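Side-chain contacts in delta-1-pyrroline-5-carboxylate dehydrogenase, mitochondrial (Mus musculus, PDB 4E3X), which catalyses the NAD+-dependent oxidation of glutamate semialdehyde, formed from pyrroline-5-carboxylate, to glutamate in the second step of proline breakdown: residues A163-L166 against I167-R171; K233-D236 against T237-L240. All coordinates share one frame; numbering follows the deposited sequence.

Contact 1: residues A163-L166 against I167-R171; sequences AAEL and IDFFR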
loop_
_atom_site.group_PDB
_atom_site.type_symbol
_atom_site.label_atom_id
_atom_site.label_comp_id
_atom_site.label_asym_id
_atom_site.label_seq_id
_atom_site.Cartn_x
_atom_site.Cartn_y
_atom_site.Cartn_z
ATOM N N ALA B 163 -22.595 4.190 -16.714
ATOM C CA ALA B 163 -23.116 5.384 -16.082
ATOM C C ALA B 163 -22.823 5.351 -14.584
ATOM O O ALA B 163 -21.849 5.938 -14.138
ATOM C CB ALA B 163 -24.606 5.551 -16.361
ATOM N N ALA B 164 -23.635 4.636 -13.811
ATOM C CA ALA B 164 -23.599 4.780 -12.359
ATOM C C ALA B 164 -22.239 4.534 -11.716
ATOM O O ALA B 164 -21.745 5.392 -11.002
ATOM C CB ALA B 164 -24.647 3.914 -11.703
ATOM N N GLU B 165 -21.621 3.384 -11.966
ATOM C CA GLU B 165 -20.364 3.091 -11.289
ATOM C C GLU B 165 -19.249 4.047 -11.700
ATOM O O GLU B 165 -18.490 4.509 -10.855
ATOM C CB GLU B 165 -19.928 1.645 -11.514
ATOM C CG GLU B 165 -18.779 1.249 -10.607
ATOM C CD GLU B 165 -18.487 -0.233 -10.645
ATOM O OE1 GLU B 165 -18.648 -0.843 -11.722
ATOM O OE2 GLU B 165 -18.102 -0.791 -9.596
ATOM N N LEU B 166 -19.151 4.333 -12.995
ATOM C CA LEU B 166 -18.105 5.222 -13.493
ATOM C C LEU B 166 -18.270 6.635 -12.933
ATOM O O LEU B 166 -17.321 7.251 -12.440
ATOM C CB LEU B 166 -18.131 5.245 -15.021
ATOM C CG LEU B 166 -17.097 6.180 -15.648
ATOM C CD1 LEU B 166 -15.704 5.878 -15.121
ATOM C CD2 LEU B 166 -17.137 6.041 -17.160
ATOM N N ILE B 167 -19.496 7.135 -13.000
ATOM C CA ILE B 167 -19.820 8.432 -12.430
ATOM C C ILE B 167 -19.484 8.467 -10.933
ATOM O O ILE B 167 -18.866 9.421 -10.444
ATOM C CB ILE B 167 -21.308 8.762 -12.656
ATOM C CG1 ILE B 167 -21.573 9.065 -14.137
ATOM C CG2 ILE B 167 -21.755 9.930 -11.794
ATOM C CD1 ILE B 167 -23.054 8.986 -14.501
ATOM N N ASP B 168 -19.856 7.411 -10.216
ATOM C CA ASP B 168 -19.572 7.341 -8.782
ATOM C C ASP B 168 -18.067 7.299 -8.485
ATOM O O ASP B 168 -17.608 7.948 -7.544
ATOM C CB ASP B 168 -20.258 6.137 -8.133
ATOM C CG ASP B 168 -21.778 6.294 -8.017
ATOM O OD1 ASP B 168 -22.299 7.406 -8.216
ATOM O OD2 ASP B 168 -22.448 5.283 -7.703
ATOM N N PHE B 169 -17.295 6.530 -9.253
ATOM C CA PHE B 169 -15.841 6.544 -9.070
ATOM C C PHE B 169 -15.327 7.976 -9.195
ATOM O O PHE B 169 -14.554 8.445 -8.361
ATOM C CB PHE B 169 -15.120 5.709 -10.136
ATOM C CG PHE B 169 -15.052 4.233 -9.840
ATOM C CD1 PHE B 169 -14.673 3.760 -8.593
ATOM C CD2 PHE B 169 -15.326 3.314 -10.844
ATOM C CE1 PHE B 169 -14.594 2.385 -8.349
ATOM C CE2 PHE B 169 -15.240 1.944 -10.613
ATOM C CZ PHE B 169 -14.880 1.480 -9.362
ATOM N N PHE B 170 -15.742 8.670 -10.253
ATOM C CA PHE B 170 -15.239 10.016 -10.492
ATOM C C PHE B 170 -15.638 10.976 -9.368
ATOM O O PHE B 170 -14.803 11.749 -8.886
ATOM C CB PHE B 170 -15.713 10.541 -11.850
ATOM C CG PHE B 170 -14.987 9.950 -13.028
ATOM C CD1 PHE B 170 -13.967 9.020 -12.862
ATOM C CD2 PHE B 170 -15.334 10.333 -14.313
ATOM C CE1 PHE B 170 -13.302 8.492 -13.963
ATOM C CE2 PHE B 170 -14.671 9.812 -15.412
ATOM C CZ PHE B 170 -13.657 8.885 -15.238
ATOM N N ARG B 171 -16.890 10.919 -8.924
ATOM C CA ARG B 171 -17.350 11.844 -7.878
ATOM C C ARG B 171 -16.797 11.503 -6.497
ATOM O O ARG B 171 -16.301 12.382 -5.786
ATOM C CB ARG B 171 -18.875 11.944 -7.820
ATOM C CG ARG B 171 -19.515 12.505 -9.068
ATOM C CD ARG B 171 -20.819 13.216 -8.723
ATOM N NE ARG B 171 -21.593 13.595 -9.908
ATOM C CZ ARG B 171 -22.685 12.953 -10.327
ATOM N NH1 ARG B 171 -23.135 11.888 -9.667
ATOM N NH2 ARG B 171 -23.317 13.363 -11.419
#
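Two side-chain pairs four residues apart, Glu165 with Phe169 and Leu166 with Phe170, each lie side by side and form neighbouring ridges of helix 155-180. In the first, the aliphatic part of Glu165 does most of the touching, with CG 3.6 Å from Phe169 CE2. Extended and with CG anti to its backbone N (chi1 -169°), Glu165 reaches along the ring until its carboxylate lies nearly parallel to it, 11° between the planes. In the second, Leu166 CD1 sits over one face of Phe170, 3.9 Å from the ring centroid, as a CH-pi contact; Phe128 meets the same ring edge-to-face. A looser apolar touch joins Ala163 CB and Ile167 CD1 at 4.2 Å. Beneath these pairs run ordinary helical bonds, such as Phe169 N to Glu165 O at 2.8 Å. Asp168 turns to Asn34 and the backbone N of Glu35. An alanine at Phe169 would strip the ring from the flank of Glu165 and probably let that carboxylate turn more freely. Glu165 touches a bound proline and lies near Ser513, a substrate-binding residue, so the ring that flanks its stem probably limits where the carboxylate can lie beside the pocket.

Contact 2: residues K233-D236 against T237-L240; sequences KPSD and TAML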
loop_
_atom_site.group_PDB
_atom_site.type_symbol
_atom_site.label_atom_id
_atom_site.label_comp_id
_atom_site.label_asym_id
_atom_site.label_seq_id
_atom_site.Cartn_x
_atom_site.Cartn_y
_atom_site.Cartn_z
ATOM N N LYS B 233 -3.660 1.165 -21.254
ATOM C CA LYS B 233 -3.941 0.111 -22.219
ATOM C C LYS B 233 -5.350 -0.419 -21.946
ATOM O O LYS B 233 -5.540 -1.234 -21.047
ATOM C CB LYS B 233 -2.923 -1.030 -22.094
ATOM C CG LYS B 233 -3.187 -2.190 -23.058
ATOM C CD LYS B 233 -2.850 -3.545 -22.403
ATOM C CE LYS B 233 -3.338 -4.748 -23.208
ATOM N NZ LYS B 233 -4.809 -4.713 -23.431
ATOM N N PRO B 234 -6.348 0.050 -22.711
ATOM C CA PRO B 234 -7.708 -0.451 -22.494
ATOM C C PRO B 234 -7.881 -1.853 -23.067
ATOM O O PRO B 234 -7.064 -2.312 -23.864
ATOM C CB PRO B 234 -8.593 0.546 -23.267
ATOM C CG PRO B 234 -7.677 1.637 -23.720
ATOM C CD PRO B 234 -6.309 1.039 -23.795
ATOM N N SER B 235 -8.960 -2.514 -22.674
ATOM C CA SER B 235 -9.267 -3.838 -23.182
ATOM C C SER B 235 -9.718 -3.792 -24.636
ATOM O O SER B 235 -10.593 -2.997 -24.993
ATOM C CB SER B 235 -10.386 -4.446 -22.359
ATOM O OG SER B 235 -10.868 -5.618 -22.977
ATOM N N ASP B 236 -9.132 -4.651 -25.473
ATOM C CA ASP B 236 -9.524 -4.751 -26.873
ATOM C C ASP B 236 -11.036 -4.900 -27.028
ATOM O O ASP B 236 -11.643 -4.321 -27.928
ATOM C CB ASP B 236 -8.882 -5.975 -27.529
ATOM C CG ASP B 236 -7.373 -5.901 -27.622
ATOM O OD1 ASP B 236 -6.763 -4.886 -27.236
ATOM O OD2 ASP B 236 -6.801 -6.889 -28.115
ATOM N N THR B 237 -11.634 -5.702 -26.156
ATOM C CA THR B 237 -13.044 -6.051 -26.288
ATOM C C THR B 237 -13.979 -5.030 -25.630
ATOM O O THR B 237 -15.196 -5.222 -25.621
ATOM C CB THR B 237 -13.307 -7.488 -25.779
ATOM O OG1 THR B 237 -12.525 -7.725 -24.610
ATOM C CG2 THR B 237 -12.869 -8.507 -26.817
ATOM N N ALA B 238 -13.407 -3.923 -25.145
ATOM C CA ALA B 238 -14.195 -2.793 -24.643
ATOM C C ALA B 238 -13.699 -1.477 -25.237
ATOM O O ALA B 238 -13.889 -0.415 -24.645
ATOM C CB ALA B 238 -14.149 -2.727 -23.117
ATOM N N MET B 239 -13.066 -1.543 -26.406
ATOM C CA MET B 239 -12.402 -0.360 -26.956
ATOM C C MET B 239 -13.348 0.816 -27.234
ATOM O O MET B 239 -13.024 1.971 -26.920
ATOM C CB MET B 239 -11.627 -0.742 -28.214
ATOM C CG MET B 239 -10.641 0.311 -28.688
ATOM S SD MET B 239 -9.373 0.654 -27.455
ATOM C CE MET B 239 -8.773 -0.976 -27.103
ATOM N N LEU B 240 -14.486 0.522 -27.851
ATOM C CA LEU B 240 -15.439 1.551 -28.244
ATOM C C LEU B 240 -15.879 2.402 -27.043
ATOM O O LEU B 240 -15.784 3.633 -27.071
ATOM C CB LEU B 240 -16.648 0.890 -28.908
ATOM C CG LEU B 240 -17.696 1.819 -29.516
ATOM C CD1 LEU B 240 -17.157 2.526 -30.761
ATOM C CD2 LEU B 240 -18.970 1.028 -29.836
#
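Of the flat groups, the Ser235 peptide carbonyl has the most to do: Ala238 N bonds to it from above the carbonyl plane, 60° out of it, while the methyl CE of Met239 comes to 3.4 Å from the same Ser235 O. The Asp236 carboxylate meets the other half more loosely, its OD1 4.4 Å from Met239 CE, and its OD2 is held by Tyr96. Ser235 to Ala238 form a type I beta turn that leads from strand 230-233 of the parallel NAD+-binding sheet into helix 239-251, with Ala238 at the N-cap. The turn is closed by the N-H of Ala238 donating to Ser235 O at 3.0 Å. The next step into the helix, Met239 N to Asp236 O, is weak.

A second layer comes from the serine side chain. With OG anti to the backbone N (chi1 169°), Ser235 folds its hydroxyl back beside the carbonyl and accepts a hydrogen bond from Thr237 N at 3.3 Å, the bond that defines an ST turn, though at 137° it is far from straight. On the apolar side, Met239 bends at chi2 and chi3 so that CE curls back to Pro234 CB, 4.1 Å away, in contact with Phe94 and Phe261. Lys233, an NAD+-binding residue, makes a weak bond from NZ to Pro234 O, and Pro234 lies close to Ser208, another residue of the cofactor site. Thr237, packed on Phe210 and Ile392, approaches a bound proline. One oxygen thus serves both backbone and side chain of the same threonine, for Thr237 OG1 also donates to Ser235 OG, at 3.1 Å.

How the contacts relate
Contacts 1 and 2 follow one another along the chain, their centres 19 Å and their nearest atoms about 10 Å apart. In contact 1 the side chain of Glu165 comes within about 4 Å of a proline in the pocket with Cys348 and Ser513, and about 9 Å of Asn211, the probable stabiliser of the transition state. In contact 2 the side chain of Ser235 lies about 8 Å from that of Asn211; Thr237 is about 4 Å from another proline, probably in the separate pocket of Phe210 and Ile392. Residues 163-171 border the substrate pocket through Glu165, whereas 233-240 holds Lys233 of the NAD+ site and brings Pro234 to about 4 Å from Ser208, side chain to side chain.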